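Local atomic coordinates of transcriptional regulator I2 (Pseudomonas fluorescens A506, PDB entry 4MO7), a protein that is a TetR-family transcriptional regulator, probably binding DNA through its helix-turn-helix domain, and acts as a Crohn's disease-associated superantigen. Residues T89-R93 against V149-W154; F42-E48 against K73-L77; A164-R168 against V208-D212. All coordinates share one frame; numbering follows the deposited sequence.

Interaction 1: T89-R93 against V149-W154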
ATOM      1  N   THR A  89       6.996 -15.178  12.855  1.00 16.84           N
ATOM      2  CA  THR A  89       7.768 -16.107  12.059  1.00 18.63           C
ATOM      3  C   THR A  89       7.635 -17.548  12.562  1.00 14.49           C
ATOM      4  O   THR A  89       7.604 -18.505  11.757  1.00 20.32           O
ATOM      5  CB  THR A  89       9.272 -15.681  12.010  1.00 18.77           C
ATOM      6  OG1 THR A  89       9.361 -14.306  11.539  1.00 23.39           O
ATOM      7  CG2 THR A  89      10.041 -16.550  11.141  1.00 30.42           C
ATOM      8  N   ALA A  90       7.621 -17.721  13.882  1.00 15.73           N
ATOM      9  CA  ALA A  90       7.506 -19.066  14.479  1.00 24.25           C
ATOM     10  C   ALA A  90       6.185 -19.686  14.082  1.00 20.47           C
ATOM     11  O   ALA A  90       6.119 -20.887  13.755  1.00 18.77           O
ATOM     12  CB  ALA A  90       7.599 -19.029  15.987  1.00 24.50           C
ATOM     13  N   MET A  91       5.157 -18.843  14.059  1.00 17.89           N
ATOM     14  CA  MET A  91       3.821 -19.267  13.622  1.00 22.62           C
ATOM     15  C   MET A  91       3.813 -19.686  12.168  1.00 31.37           C
ATOM     16  O   MET A  91       3.185 -20.703  11.800  1.00 18.92           O
ATOM     17  CB  MET A  91       2.813 -18.140  13.794  1.00 23.15           C
ATOM     18  CG  MET A  91       2.609 -17.803  15.230  1.00 35.66           C
ATOM     19  SD  MET A  91       1.104 -18.541  15.809  1.00 77.81           S
ATOM     20  CE  MET A  91      -0.020 -17.294  15.183  1.00 45.47           C
ATOM     21  N   MET A  92       4.436 -18.857  11.330  0.69 21.05           N
ATOM     22  CA  MET A  92       4.629 -19.221   9.934  0.69 19.89           C
ATOM     23  C   MET A  92       5.291 -20.562   9.730  0.69 21.99           C
ATOM     24  O   MET A  92       4.820 -21.375   8.913  0.69 18.80           O
ATOM     25  CB  MET A  92       5.406 -18.144   9.163  0.69 22.64           C
ATOM     26  CG  MET A  92       4.552 -16.973   8.738  0.69 29.58           C
ATOM     27  SD  MET A  92       4.916 -16.404   7.075  0.69 27.00           S
ATOM     28  CE  MET A  92       6.743 -16.334   7.073  0.69  9.55           C
ATOM     29  N   ARG A  93       6.407 -20.812  10.425  0.69 16.81           N
ATOM     30  CA  ARG A  93       7.142 -22.037  10.198  0.69 15.50           C
ATOM     31  C   ARG A  93       6.333 -23.211  10.644  0.69 18.70           C
ATOM     32  O   ARG A  93       6.370 -24.252   9.987  0.69 19.47           O
ATOM     33  CB  ARG A  93       8.498 -22.078  10.935  0.69 25.82           C
ATOM     34  CG  ARG A  93       9.516 -21.033  10.494  0.69 29.33           C
ATOM     35  CD  ARG A  93      10.805 -21.196  11.306  0.69 25.71           C
ATOM     36  NE  ARG A  93      11.823 -20.192  10.997  0.69 23.01           N
ATOM     37  CZ  ARG A  93      12.548 -20.198   9.877  0.69 38.34           C
ATOM     38  NH1 ARG A  93      12.321 -21.124   8.947  0.69 32.21           N
ATOM     39  NH2 ARG A  93      13.483 -19.275   9.673  0.69 27.05           N
ATOM     40  N   VAL A 149      14.760 -12.553   7.706  1.00 13.47           N
ATOM     41  CA  VAL A 149      14.527 -14.011   7.893  1.00 14.14           C
ATOM     42  C   VAL A 149      13.101 -14.374   7.483  1.00 13.61           C
ATOM     43  O   VAL A 149      12.852 -15.422   6.820  1.00 16.18           O
ATOM     44  CB  VAL A 149      14.781 -14.412   9.333  1.00 16.71           C
ATOM     45  CG1 VAL A 149      14.332 -15.811   9.574  1.00 18.19           C
ATOM     46  CG2 VAL A 149      16.304 -14.243   9.640  1.00 16.71           C
ATOM     47  N   TYR A 150      12.159 -13.502   7.855  1.00 13.67           N
ATOM     48  CA  TYR A 150      10.742 -13.687   7.486  1.00 13.91           C
ATOM     49  C   TYR A 150      10.629 -13.726   5.992  1.00 20.46           C
ATOM     50  O   TYR A 150       9.966 -14.589   5.433  1.00 14.51           O
ATOM     51  CB  TYR A 150       9.954 -12.501   8.049  1.00 14.88           C
ATOM     52  CG  TYR A 150       8.470 -12.442   7.686  1.00 14.69           C
ATOM     53  CD1 TYR A 150       8.036 -11.823   6.517  1.00 16.15           C
ATOM     54  CD2 TYR A 150       7.528 -12.919   8.584  1.00 22.72           C
ATOM     55  CE1 TYR A 150       6.632 -11.717   6.230  1.00 15.05           C
ATOM     56  CE2 TYR A 150       6.161 -12.806   8.315  1.00 25.94           C
ATOM     57  CZ  TYR A 150       5.742 -12.250   7.136  1.00 18.32           C
ATOM     58  OH  TYR A 150       4.382 -12.214   6.912  1.00 19.54           O
ATOM     59  N   GLU A 151      11.316 -12.814   5.321  1.00 13.05           N
ATOM     60  CA  GLU A 151      11.216 -12.779   3.867  1.00 13.26           C
ATOM     61  C   GLU A 151      11.843 -13.983   3.231  1.00 14.90           C
ATOM     62  O   GLU A 151      11.416 -14.405   2.160  1.00 15.00           O
ATOM     63  CB  GLU A 151      11.771 -11.496   3.241  1.00 17.65           C
ATOM     64  CG  GLU A 151      10.987 -10.216   3.572  1.00 14.90           C
ATOM     65  CD  GLU A 151       9.591 -10.228   2.942  1.00 17.80           C
ATOM     66  OE1 GLU A 151       9.474 -10.720   1.790  1.00 17.11           O
ATOM     67  OE2 GLU A 151       8.651  -9.793   3.661  1.00 17.08           O
ATOM     68  N   GLN A 152      12.930 -14.499   3.826  1.00 13.15           N
ATOM     69  CA  GLN A 152      13.562 -15.672   3.259  1.00 14.19           C
ATOM     70  C   GLN A 152      12.636 -16.890   3.307  1.00 14.17           C
ATOM     71  O   GLN A 152      12.676 -17.721   2.423  1.00 15.76           O
ATOM     72  CB  GLN A 152      14.919 -15.960   3.979  1.00 13.92           C
ATOM     73  CG  GLN A 152      15.893 -14.808   3.698  1.00 19.93           C
ATOM     74  CD  GLN A 152      17.320 -15.170   4.067  1.00 40.43           C
ATOM     75  OE1 GLN A 152      17.514 -16.020   4.939  1.00 20.80           O
ATOM     76  NE2 GLN A 152      18.323 -14.553   3.392  1.00 28.34           N
ATOM     77  N   ILE A 153      11.753 -16.967   4.287  1.00 13.11           N
ATOM     78  CA  ILE A 153      10.765 -18.081   4.304  1.00 14.51           C
ATOM     79  C   ILE A 153       9.814 -17.964   3.089  1.00 17.44           C
ATOM     80  O   ILE A 153       9.571 -18.954   2.358  1.00 14.13           O
ATOM     81  CB  ILE A 153       9.929 -18.046   5.585  1.00 13.92           C
ATOM     82  CG1 ILE A 153      10.774 -18.425   6.815  1.00 15.42           C
ATOM     83  CG2 ILE A 153       8.786 -19.059   5.493  1.00 16.79           C
ATOM     84  CD1 ILE A 153       9.916 -18.190   8.059  1.00 20.73           C
ATOM     85  N   TRP A 154       9.337 -16.749   2.836  1.00 13.78           N
ATOM     86  CA  TRP A 154       8.541 -16.490   1.626  1.00 10.69           C
ATOM     87  C   TRP A 154       9.278 -16.845   0.358  1.00 13.02           C
ATOM     88  O   TRP A 154       8.729 -17.530  -0.560  1.00 14.63           O
ATOM     89  CB  TRP A 154       8.125 -15.048   1.511  1.00 11.37           C
ATOM     90  CG  TRP A 154       6.931 -14.672   2.289  1.00 13.71           C
ATOM     91  CD1 TRP A 154       6.854 -14.137   3.555  1.00 11.66           C
ATOM     92  CD2 TRP A 154       5.591 -14.828   1.828  1.00 16.02           C
ATOM     93  NE1 TRP A 154       5.526 -13.924   3.911  1.00 13.99           N
ATOM     94  CE2 TRP A 154       4.728 -14.344   2.853  1.00 11.96           C
ATOM     95  CE3 TRP A 154       5.042 -15.352   0.647  1.00 16.67           C
ATOM     96  CZ2 TRP A 154       3.329 -14.347   2.714  1.00 14.43           C
ATOM     97  CZ3 TRP A 154       3.658 -15.325   0.502  1.00 16.02           C
ATOM     98  CH2 TRP A 154       2.824 -14.834   1.546  1.00 15.42           C
TER
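M92 and I153 form the centre of a near-parallel helix-helix packing, with T89, R93 and Y150 around them. It joins helix 73-97 to helix 137-163 of the TetR-type C-terminal domain. The two short axes run 10.6 Å apart at 19°, and no hydrogen bond links the segments. M92 and R93 each have a second conformer, and the contacts described hold for one of them. M92 reaches across with a chain bent at chi2 (-139°) and chi3, which lays its methyl CE over one face of the Y150 ring, offset toward the rim and 4.0 Å from the centroid. The same methyl touches I153 CG2. M92 SD makes oblique Met-aromatic contacts with the rings of Y150 and W154, lying 4.1 Å from W154 NE1.

I153 sends its other branch between T89 and R93. R93 is extended from CG to NE and spreads its guanidinium across this branch, with I153 CD1 3.8 Å above the centre of the plane; V149 CG1 approaches NH2 at a slant. On the T89 side, OG1 lies at the edge of the Y150 ring but is satisfied by the carbonyl of I85, one turn back.

Further out, E113 hydrogen-bonds Y150 OH, R175 makes a cation-pi contact with W154, and L109 of helix 102-110 packs on M92 and W154. Packing is tightest at the methyl pair T89 CG2 and I153 CD1, 3.5 Å apart.

Interaction 2: F42-E48 against K73-L77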
ATOM      1  N   PHE A  42       2.510   0.942  25.227  1.00 19.74           N
ATOM      2  CA  PHE A  42       2.908   1.638  24.012  1.00 13.62           C
ATOM      3  C   PHE A  42       1.763   1.725  23.022  1.00 22.92           C
ATOM      4  O   PHE A  42       1.596   2.749  22.373  1.00 22.27           O
ATOM      5  CB  PHE A  42       4.103   0.923  23.357  1.00 17.40           C
ATOM      6  CG  PHE A  42       5.379   1.014  24.126  1.00 21.00           C
ATOM      7  CD1 PHE A  42       5.548   1.940  25.169  1.00 19.21           C
ATOM      8  CD2 PHE A  42       6.423   0.139  23.828  1.00 17.53           C
ATOM      9  CE1 PHE A  42       6.725   2.010  25.854  1.00 22.41           C
ATOM     10  CE2 PHE A  42       7.640   0.201  24.521  1.00 20.03           C
ATOM     11  CZ  PHE A  42       7.787   1.136  25.553  1.00 16.56           C
ATOM     12  N   ARG A  43       0.995   0.646  22.880  1.00 20.65           N
ATOM     13  CA  ARG A  43      -0.117   0.594  21.934  1.00 18.77           C
ATOM     14  C   ARG A  43      -1.199   1.547  22.415  1.00 23.05           C
ATOM     15  O   ARG A  43      -1.751   2.317  21.616  1.00 25.80           O
ATOM     16  CB  ARG A  43      -0.697  -0.823  21.880  1.00 19.19           C
ATOM     17  CG  ARG A  43      -2.029  -0.908  21.100  1.00 26.74           C
ATOM     18  CD  ARG A  43      -1.868  -0.356  19.681  1.00 43.52           C
ATOM     19  NE  ARG A  43      -3.129  -0.390  18.920  1.00 37.09           N
ATOM     20  CZ  ARG A  43      -3.475   0.494  17.984  1.00 47.99           C
ATOM     21  NH1 ARG A  43      -2.663   1.503  17.673  1.00 33.78           N
ATOM     22  NH2 ARG A  43      -4.634   0.369  17.352  1.00 66.96           N
ATOM     23  N   ASN A  44      -1.513   1.512  23.711  1.00 24.74           N
ATOM     24  CA  ASN A  44      -2.609   2.364  24.202  1.00 20.08           C
ATOM     25  C   ASN A  44      -2.277   3.834  24.191  1.00 21.94           C
ATOM     26  O   ASN A  44      -3.155   4.657  23.898  1.00 31.79           O
ATOM     27  CB  ASN A  44      -3.043   1.984  25.646  1.00 21.76           C
ATOM     28  CG  ASN A  44      -3.382   0.498  25.806  1.00 20.95           C
ATOM     29  OD1 ASN A  44      -3.815  -0.168  24.872  1.00 25.81           O
ATOM     30  ND2 ASN A  44      -3.135  -0.039  27.012  1.00 23.58           N
ATOM     31  N   LYS A  45      -1.065   4.185  24.595  1.00 24.49           N
ATOM     32  CA  LYS A  45      -0.786   5.587  24.858  1.00 20.55           C
ATOM     33  C   LYS A  45       0.178   6.189  23.858  1.00 37.15           C
ATOM     34  O   LYS A  45       0.327   7.403  23.806  1.00 33.95           O
ATOM     35  CB  LYS A  45      -0.196   5.757  26.231  1.00 28.36           C
ATOM     36  CG  LYS A  45      -1.014   5.040  27.323  1.00 28.58           C
ATOM     37  CD  LYS A  45      -0.213   5.037  28.572  1.00 26.61           C
ATOM     38  CE  LYS A  45      -0.233   6.442  29.182  1.00 44.18           C
ATOM     39  NZ  LYS A  45       0.857   6.577  30.158  1.00 43.60           N
ATOM     40  N   GLY A  46       0.843   5.339  23.086  1.00 25.23           N
ATOM     41  CA  GLY A  46       1.960   5.789  22.283  1.00 26.47           C
ATOM     42  C   GLY A  46       3.262   5.623  23.036  1.00 25.86           C
ATOM     43  O   GLY A  46       3.329   5.736  24.265  1.00 23.48           O
ATOM     44  N   PHE A  47       4.345   5.412  22.292  1.00 16.27           N
ATOM     45  CA  PHE A  47       5.616   5.208  22.915  1.00 18.17           C
ATOM     46  C   PHE A  47       6.028   6.488  23.587  1.00 18.53           C
ATOM     47  O   PHE A  47       6.568   6.465  24.695  1.00 25.12           O
ATOM     48  CB  PHE A  47       6.644   4.861  21.835  1.00 19.37           C
ATOM     49  CG  PHE A  47       8.055   4.733  22.338  1.00 22.21           C
ATOM     50  CD1 PHE A  47       8.434   3.642  23.128  1.00 14.71           C
ATOM     51  CD2 PHE A  47       8.996   5.689  22.020  1.00 24.67           C
ATOM     52  CE1 PHE A  47       9.724   3.507  23.562  1.00 11.49           C
ATOM     53  CE2 PHE A  47      10.333   5.558  22.475  1.00 21.42           C
ATOM     54  CZ  PHE A  47      10.694   4.476  23.228  1.00 18.77           C
ATOM     55  N   GLU A  48       5.836   7.605  22.885  1.00 22.81           N
ATOM     56  CA  GLU A  48       6.363   8.861  23.413  1.00 29.63           C
ATOM     57  C   GLU A  48       5.637   9.253  24.713  1.00 24.08           C
ATOM     58  O   GLU A  48       6.273   9.785  25.641  1.00 31.76           O
ATOM     59  CB  GLU A  48       6.247   9.986  22.383  1.00 26.30           C
ATOM     60  CG  GLU A  48       7.004  11.237  22.768  1.00 42.04           C
ATOM     61  CD  GLU A  48       6.924  12.335  21.699  1.00 69.41           C
ATOM     62  OE1 GLU A  48       7.065  12.018  20.495  1.00 56.00           O
ATOM     63  OE2 GLU A  48       6.726  13.512  22.068  1.00 40.42           O
ATOM     64  N   LYS A  73      14.870   2.862  27.151  1.00 17.87           N
ATOM     65  CA  LYS A  73      13.477   2.764  26.765  1.00 21.93           C
ATOM     66  C   LYS A  73      13.403   2.379  25.268  1.00 22.41           C
ATOM     67  O   LYS A  73      12.573   1.555  24.880  1.00 16.77           O
ATOM     68  CB  LYS A  73      12.772   4.102  27.021  1.00 21.34           C
ATOM     69  CG  LYS A  73      11.235   4.082  26.855  1.00 22.40           C
ATOM     70  CD  LYS A  73      10.637   5.495  27.130  1.00 23.12           C
ATOM     71  CE  LYS A  73       9.313   5.619  26.471  1.00 26.25           C
ATOM     72  NZ  LYS A  73       8.757   7.025  26.297  1.00 24.57           N
ATOM     73  N   ASP A  74      14.271   2.967  24.448  1.00 17.10           N
ATOM     74  CA  ASP A  74      14.399   2.603  23.023  0.61 16.58           C
ATOM     75  C   ASP A  74      14.606   1.121  22.868  1.00 21.17           C
ATOM     76  O   ASP A  74      14.099   0.485  21.948  1.00 16.29           O
ATOM     77  CB  ASP A  74      15.643   3.253  22.426  0.61 18.22           C
ATOM     78  CG  ASP A  74      15.808   2.932  20.973  0.61 21.16           C
ATOM     79  OD1 ASP A  74      14.976   3.446  20.217  0.61 16.36           O
ATOM     80  OD2 ASP A  74      16.788   2.226  20.579  0.61 18.95           O
ATOM     81  N   GLU A  75      15.407   0.540  23.760  1.00 14.57           N
ATOM     82  CA  GLU A  75      15.618  -0.909  23.672  1.00 16.64           C
ATOM     83  C   GLU A  75      14.368  -1.738  24.045  1.00 15.93           C
ATOM     84  O   GLU A  75      14.202  -2.830  23.509  1.00 17.11           O
ATOM     85  CB  GLU A  75      16.822  -1.384  24.485  1.00 16.99           C
ATOM     86  CG  GLU A  75      17.216  -2.825  24.207  1.00 24.68           C
ATOM     87  CD  GLU A  75      18.514  -3.210  24.875  1.00 41.22           C
ATOM     88  OE1 GLU A  75      19.487  -3.486  24.154  1.00 39.74           O
ATOM     89  OE2 GLU A  75      18.551  -3.234  26.119  1.00 36.06           O
ATOM     90  N   ILE A  76      13.527  -1.258  24.959  1.00 13.50           N
ATOM     91  CA  ILE A  76      12.254  -1.927  25.246  1.00 14.85           C
ATOM     92  C   ILE A  76      11.412  -1.954  23.969  1.00 17.04           C
ATOM     93  O   ILE A  76      10.799  -2.987  23.655  1.00 18.83           O
ATOM     94  CB  ILE A  76      11.449  -1.221  26.341  1.00 16.35           C
ATOM     95  CG1 ILE A  76      12.279  -1.206  27.630  1.00 20.04           C
ATOM     96  CG2 ILE A  76      10.167  -1.991  26.648  1.00 18.21           C
ATOM     97  CD1 ILE A  76      11.639  -0.417  28.743  1.00 15.86           C
ATOM     98  N   LEU A  77      11.404  -0.843  23.218  1.00 13.57           N
ATOM     99  CA  LEU A  77      10.591  -0.755  21.987  1.00 11.90           C
ATOM    100  C   LEU A  77      11.118  -1.718  20.959  1.00 16.73           C
ATOM    101  O   LEU A  77      10.338  -2.462  20.340  1.00 16.15           O
ATOM    102  CB  LEU A  77      10.582   0.664  21.417  1.00 12.78           C
ATOM    103  CG  LEU A  77       9.761   0.942  20.146  1.00 12.54           C
ATOM    104  CD1 LEU A  77       8.306   0.659  20.348  1.00 16.43           C
ATOM    105  CD2 LEU A  77      10.027   2.412  19.674  1.00 11.95           C
TER
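F47 follows G46, where the chain leaves helix 30-45 with positive phi, and its CA comes within 7.8 Å of L77 CA on helix 73-97. This turn carries the F47 ring between two side chains of that helix. With CG anti to the backbone N (chi1 175°), the ring extends toward K73 and L77, which lie against its opposite faces. L77 CD2 sits almost on the ring normal, 3.9 Å from the centroid. Over the other face runs the extended K73 chain, coming from the direction opposite to F47: CE makes a CH-pi contact offset toward the rim, and NZ stands 4.3 Å from the centroid, only 6° off the normal, in a cation-pi contact.

The K73 ammonium also donates to the backbone carbonyl of F47, NZ to O 2.8 Å, from a position tilted 26° out of the carbonyl plane. A second bond to the carbonyl of T50 fixes it further, so that NZ joins two carbonyls and a ring face. The F47 ring turns its CD1 edge to a face of the F42 ring, with F47 CD1 3.5 Å above the centre of that plane. F42 reaches helix 73-97 through CE2, 4.0 Å from I76 CG2, and through CD2, which meets L77 CD1.

The contact lies within the TetR-family helix-turn-helix domain, where it holds the end of helix 30-45 against the start of helix 73-97. V127 of helix 122-130 packs on both F42 and L77, and E131 just beyond that helix accepts a hydrogen bond from F47 N.

Interaction 3: A164-R168 against V208-D212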
ATOM      1  N   ALA A 164       8.122 -26.153  -9.054  1.00 21.05           N
ATOM      2  CA  ALA A 164       7.041 -27.102  -9.407  1.00 26.83           C
ATOM      3  C   ALA A 164       6.137 -26.631 -10.566  1.00 23.30           C
ATOM      4  O   ALA A 164       5.242 -27.371 -10.987  1.00 31.11           O
ATOM      5  CB  ALA A 164       6.173 -27.412  -8.174  1.00 23.50           C
ATOM      6  N   GLY A 165       6.332 -25.401 -11.048  1.00 21.52           N
ATOM      7  CA  GLY A 165       5.560 -24.895 -12.191  1.00 27.47           C
ATOM      8  C   GLY A 165       4.294 -24.112 -11.887  1.00 25.95           C
ATOM      9  O   GLY A 165       3.447 -23.923 -12.780  1.00 26.95           O
ATOM     10  N   TYR A 166       4.125 -23.674 -10.629  1.00 18.69           N
ATOM     11  CA  TYR A 166       2.952 -22.922 -10.179  1.00 19.50           C
ATOM     12  C   TYR A 166       3.038 -21.400 -10.309  1.00 18.74           C
ATOM     13  O   TYR A 166       2.054 -20.736 -10.136  1.00 23.00           O
ATOM     14  CB  TYR A 166       2.668 -23.218  -8.692  1.00 21.84           C
ATOM     15  CG  TYR A 166       2.160 -24.618  -8.417  1.00 20.82           C
ATOM     16  CD1 TYR A 166       3.016 -25.707  -8.399  1.00 21.97           C
ATOM     17  CD2 TYR A 166       0.824 -24.833  -8.129  1.00 29.76           C
ATOM     18  CE1 TYR A 166       2.536 -26.989  -8.156  1.00 22.69           C
ATOM     19  CE2 TYR A 166       0.343 -26.098  -7.852  1.00 33.77           C
ATOM     20  CZ  TYR A 166       1.195 -27.161  -7.881  1.00 31.50           C
ATOM     21  OH  TYR A 166       0.681 -28.410  -7.604  1.00 32.42           O
ATOM     22  N   ILE A 167       4.213 -20.851 -10.595  1.00 15.77           N
ATOM     23  CA  ILE A 167       4.352 -19.396 -10.631  1.00 15.81           C
ATOM     24  C   ILE A 167       4.977 -19.045 -11.964  1.00 23.76           C
ATOM     25  O   ILE A 167       5.997 -19.653 -12.355  1.00 22.74           O
ATOM     26  CB  ILE A 167       5.276 -18.977  -9.476  1.00 22.59           C
ATOM     27  CG1 ILE A 167       4.496 -19.074  -8.156  1.00 28.50           C
ATOM     28  CG2 ILE A 167       5.812 -17.553  -9.664  1.00 17.43           C
ATOM     29  CD1 ILE A 167       5.286 -18.590  -6.981  1.00 29.59           C
ATOM     30  N   ARG A 168       4.353 -18.089 -12.661  1.00 18.50           N
ATOM     31  CA  ARG A 168       4.728 -17.732 -14.029  1.00 24.99           C
ATOM     32  C   ARG A 168       5.898 -16.766 -14.048  1.00 25.45           C
ATOM     33  O   ARG A 168       6.772 -16.868 -14.927  1.00 28.62           O
ATOM     34  CB  ARG A 168       3.529 -17.097 -14.769  1.00 19.89           C
ATOM     35  CG  ARG A 168       2.230 -17.884 -14.649  1.00 36.69           C
ATOM     36  CD  ARG A 168       1.173 -17.287 -15.588  1.00 55.80           C
ATOM     37  NE  ARG A 168       1.717 -17.296 -16.931  1.00 36.89           N
ATOM     38  CZ  ARG A 168       1.534 -16.349 -17.841  1.00 34.71           C
ATOM     39  NH1 ARG A 168       0.751 -15.298 -17.587  1.00 34.95           N
ATOM     40  NH2 ARG A 168       2.123 -16.475 -19.030  1.00 33.23           N
ATOM     41  N   VAL A 208      -2.041 -15.782  -7.274  1.00 25.33           N
ATOM     42  CA  VAL A 208      -0.628 -15.967  -7.387  1.00 20.24           C
ATOM     43  C   VAL A 208      -0.178 -17.314  -8.009  1.00 28.54           C
ATOM     44  O   VAL A 208       0.858 -17.377  -8.656  1.00 24.50           O
ATOM     45  CB  VAL A 208       0.092 -15.601  -6.115  1.00 31.70           C
ATOM     46  CG1 VAL A 208      -0.123 -16.624  -5.096  1.00 19.40           C
ATOM     47  CG2 VAL A 208       1.564 -15.444  -6.388  1.00 47.78           C
ATOM     48  N   LEU A 209      -0.992 -18.355  -7.890  1.00 19.67           N
ATOM     49  CA  LEU A 209      -0.620 -19.666  -8.413  1.00 16.38           C
ATOM     50  C   LEU A 209      -1.356 -19.909  -9.742  1.00 20.65           C
ATOM     51  O   LEU A 209      -2.503 -19.433  -9.931  1.00 23.34           O
ATOM     52  CB  LEU A 209      -0.979 -20.779  -7.411  1.00 16.55           C
ATOM     53  CG  LEU A 209      -0.164 -20.760  -6.103  1.00 17.12           C
ATOM     54  CD1 LEU A 209      -0.272 -22.085  -5.362  1.00 23.02           C
ATOM     55  CD2 LEU A 209       1.289 -20.510  -6.415  1.00 20.08           C
ATOM     56  N   LYS A 210      -0.696 -20.646 -10.644  1.00 18.33           N
ATOM     57  CA  LYS A 210      -1.289 -20.963 -11.944  1.00 26.97           C
ATOM     58  C   LYS A 210      -2.357 -22.010 -11.757  1.00 24.57           C
ATOM     59  O   LYS A 210      -3.287 -22.126 -12.561  1.00 25.65           O
ATOM     60  CB  LYS A 210      -0.262 -21.566 -12.883  1.00 32.46           C
ATOM     61  CG  LYS A 210       0.942 -20.711 -13.151  0.58 25.99           C
ATOM     62  CD  LYS A 210       1.844 -21.435 -14.160  0.22 23.95           C
ATOM     63  CE  LYS A 210       1.014 -22.250 -15.152  0.71 32.61           C
ATOM     64  NZ  LYS A 210       1.810 -22.843 -16.273  0.70 50.77           N
ATOM     65  N   SER A 211      -2.206 -22.786 -10.691  1.00 27.92           N
ATOM     66  CA  SER A 211      -3.144 -23.859 -10.368  1.00 25.88           C
ATOM     67  C   SER A 211      -3.064 -24.043  -8.858  1.00 28.66           C
ATOM     68  O   SER A 211      -2.040 -23.724  -8.251  1.00 29.15           O
ATOM     69  CB  SER A 211      -2.688 -25.125 -11.093  1.00 32.41           C
ATOM     70  OG  SER A 211      -3.424 -26.252 -10.660  1.00 46.36           O
ATOM     71  N   ASP A 212      -4.129 -24.532  -8.236  1.00 27.15           N
ATOM     72  CA  ASP A 212      -4.076 -24.908  -6.819  1.00 23.93           C
ATOM     73  C   ASP A 212      -5.053 -26.032  -6.575  1.00 42.44           C
ATOM     74  O   ASP A 212      -5.215 -26.484  -5.427  1.00 22.89           O
ATOM     75  CB  ASP A 212      -4.453 -23.748  -5.890  1.00 21.86           C
ATOM     76  CG  ASP A 212      -5.881 -23.257  -6.108  1.00 22.29           C
ATOM     77  OD1 ASP A 212      -6.876 -23.886  -5.625  1.00 28.01           O
ATOM     78  OD2 ASP A 212      -6.011 -22.182  -6.722  1.00 42.37           O
ATOM     79  OXT ASP A 212      -5.704 -26.452  -7.540  1.00 22.56           O
TER
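A post-helical turn meets the extended chain end here by one backbone hydrogen bond and the packing around it, at the far end of the C-terminal domain: segment 164-168 follows helix 137-163, while V208-D212 runs from the last residue of helix 197-208 to the C terminus. G165 stops the first helix in a Schellman motif (phi 93°), which brings the next carbonyl to the other segment. K210 N donates to Y166 O at 2.8 Å with an N-H...O angle of 152°, and L209 CA adds a CA-H...O contact to the same oxygen.

On one flank of this bond, L209 CD2 touches Y166 CB at 3.8 Å and I167 CG1 at 3.9 Å. The Y166 ring turns its edge to the S211 carbonyl, whose O lies near the ring plane, 3.1 Å from CD2. On the other flank the aliphatic part of K210, bent at chi3 (33°), passes over the turn: CD is 3.3 Å from G165 O, and CG packs on R168 CG at about a right angle.

I167 turns back to L158 and A161 of helix 137-163. R168 NH1 makes a salt bridge to D212 OD2 and a hydrogen bond to L209 O of the second subunit; D212 OD1 also pairs with R103 of its own chain. The side-chain carboxylate of D212 of the second subunit probably offsets the charge of R168. These reciprocal salt bridges tie the chain end of each subunit to the other.

In the fold
From the N terminus, interaction 2 comes first: 42-48 meets 73-77, closing a loop of 24 residues that includes helix 52-59 and staying within the DNA-binding-type domain. Helix 73-97 then runs on to interaction 1, about 25 Å from interaction 2, centre to centre, and there 89-93 meets 149-154 across 55 mainly helical residues. One helix thus carries both contacts, on opposite sides of the chain's centre, and joins the N-terminal domain to the C-terminal one. Interaction 3 closes last, as 164-168, just beyond helix 137-163, meets the chain end. The three loops follow in series, neither nested nor crossing; interactions 2 and 3 are farthest apart, about 42 Å between centres.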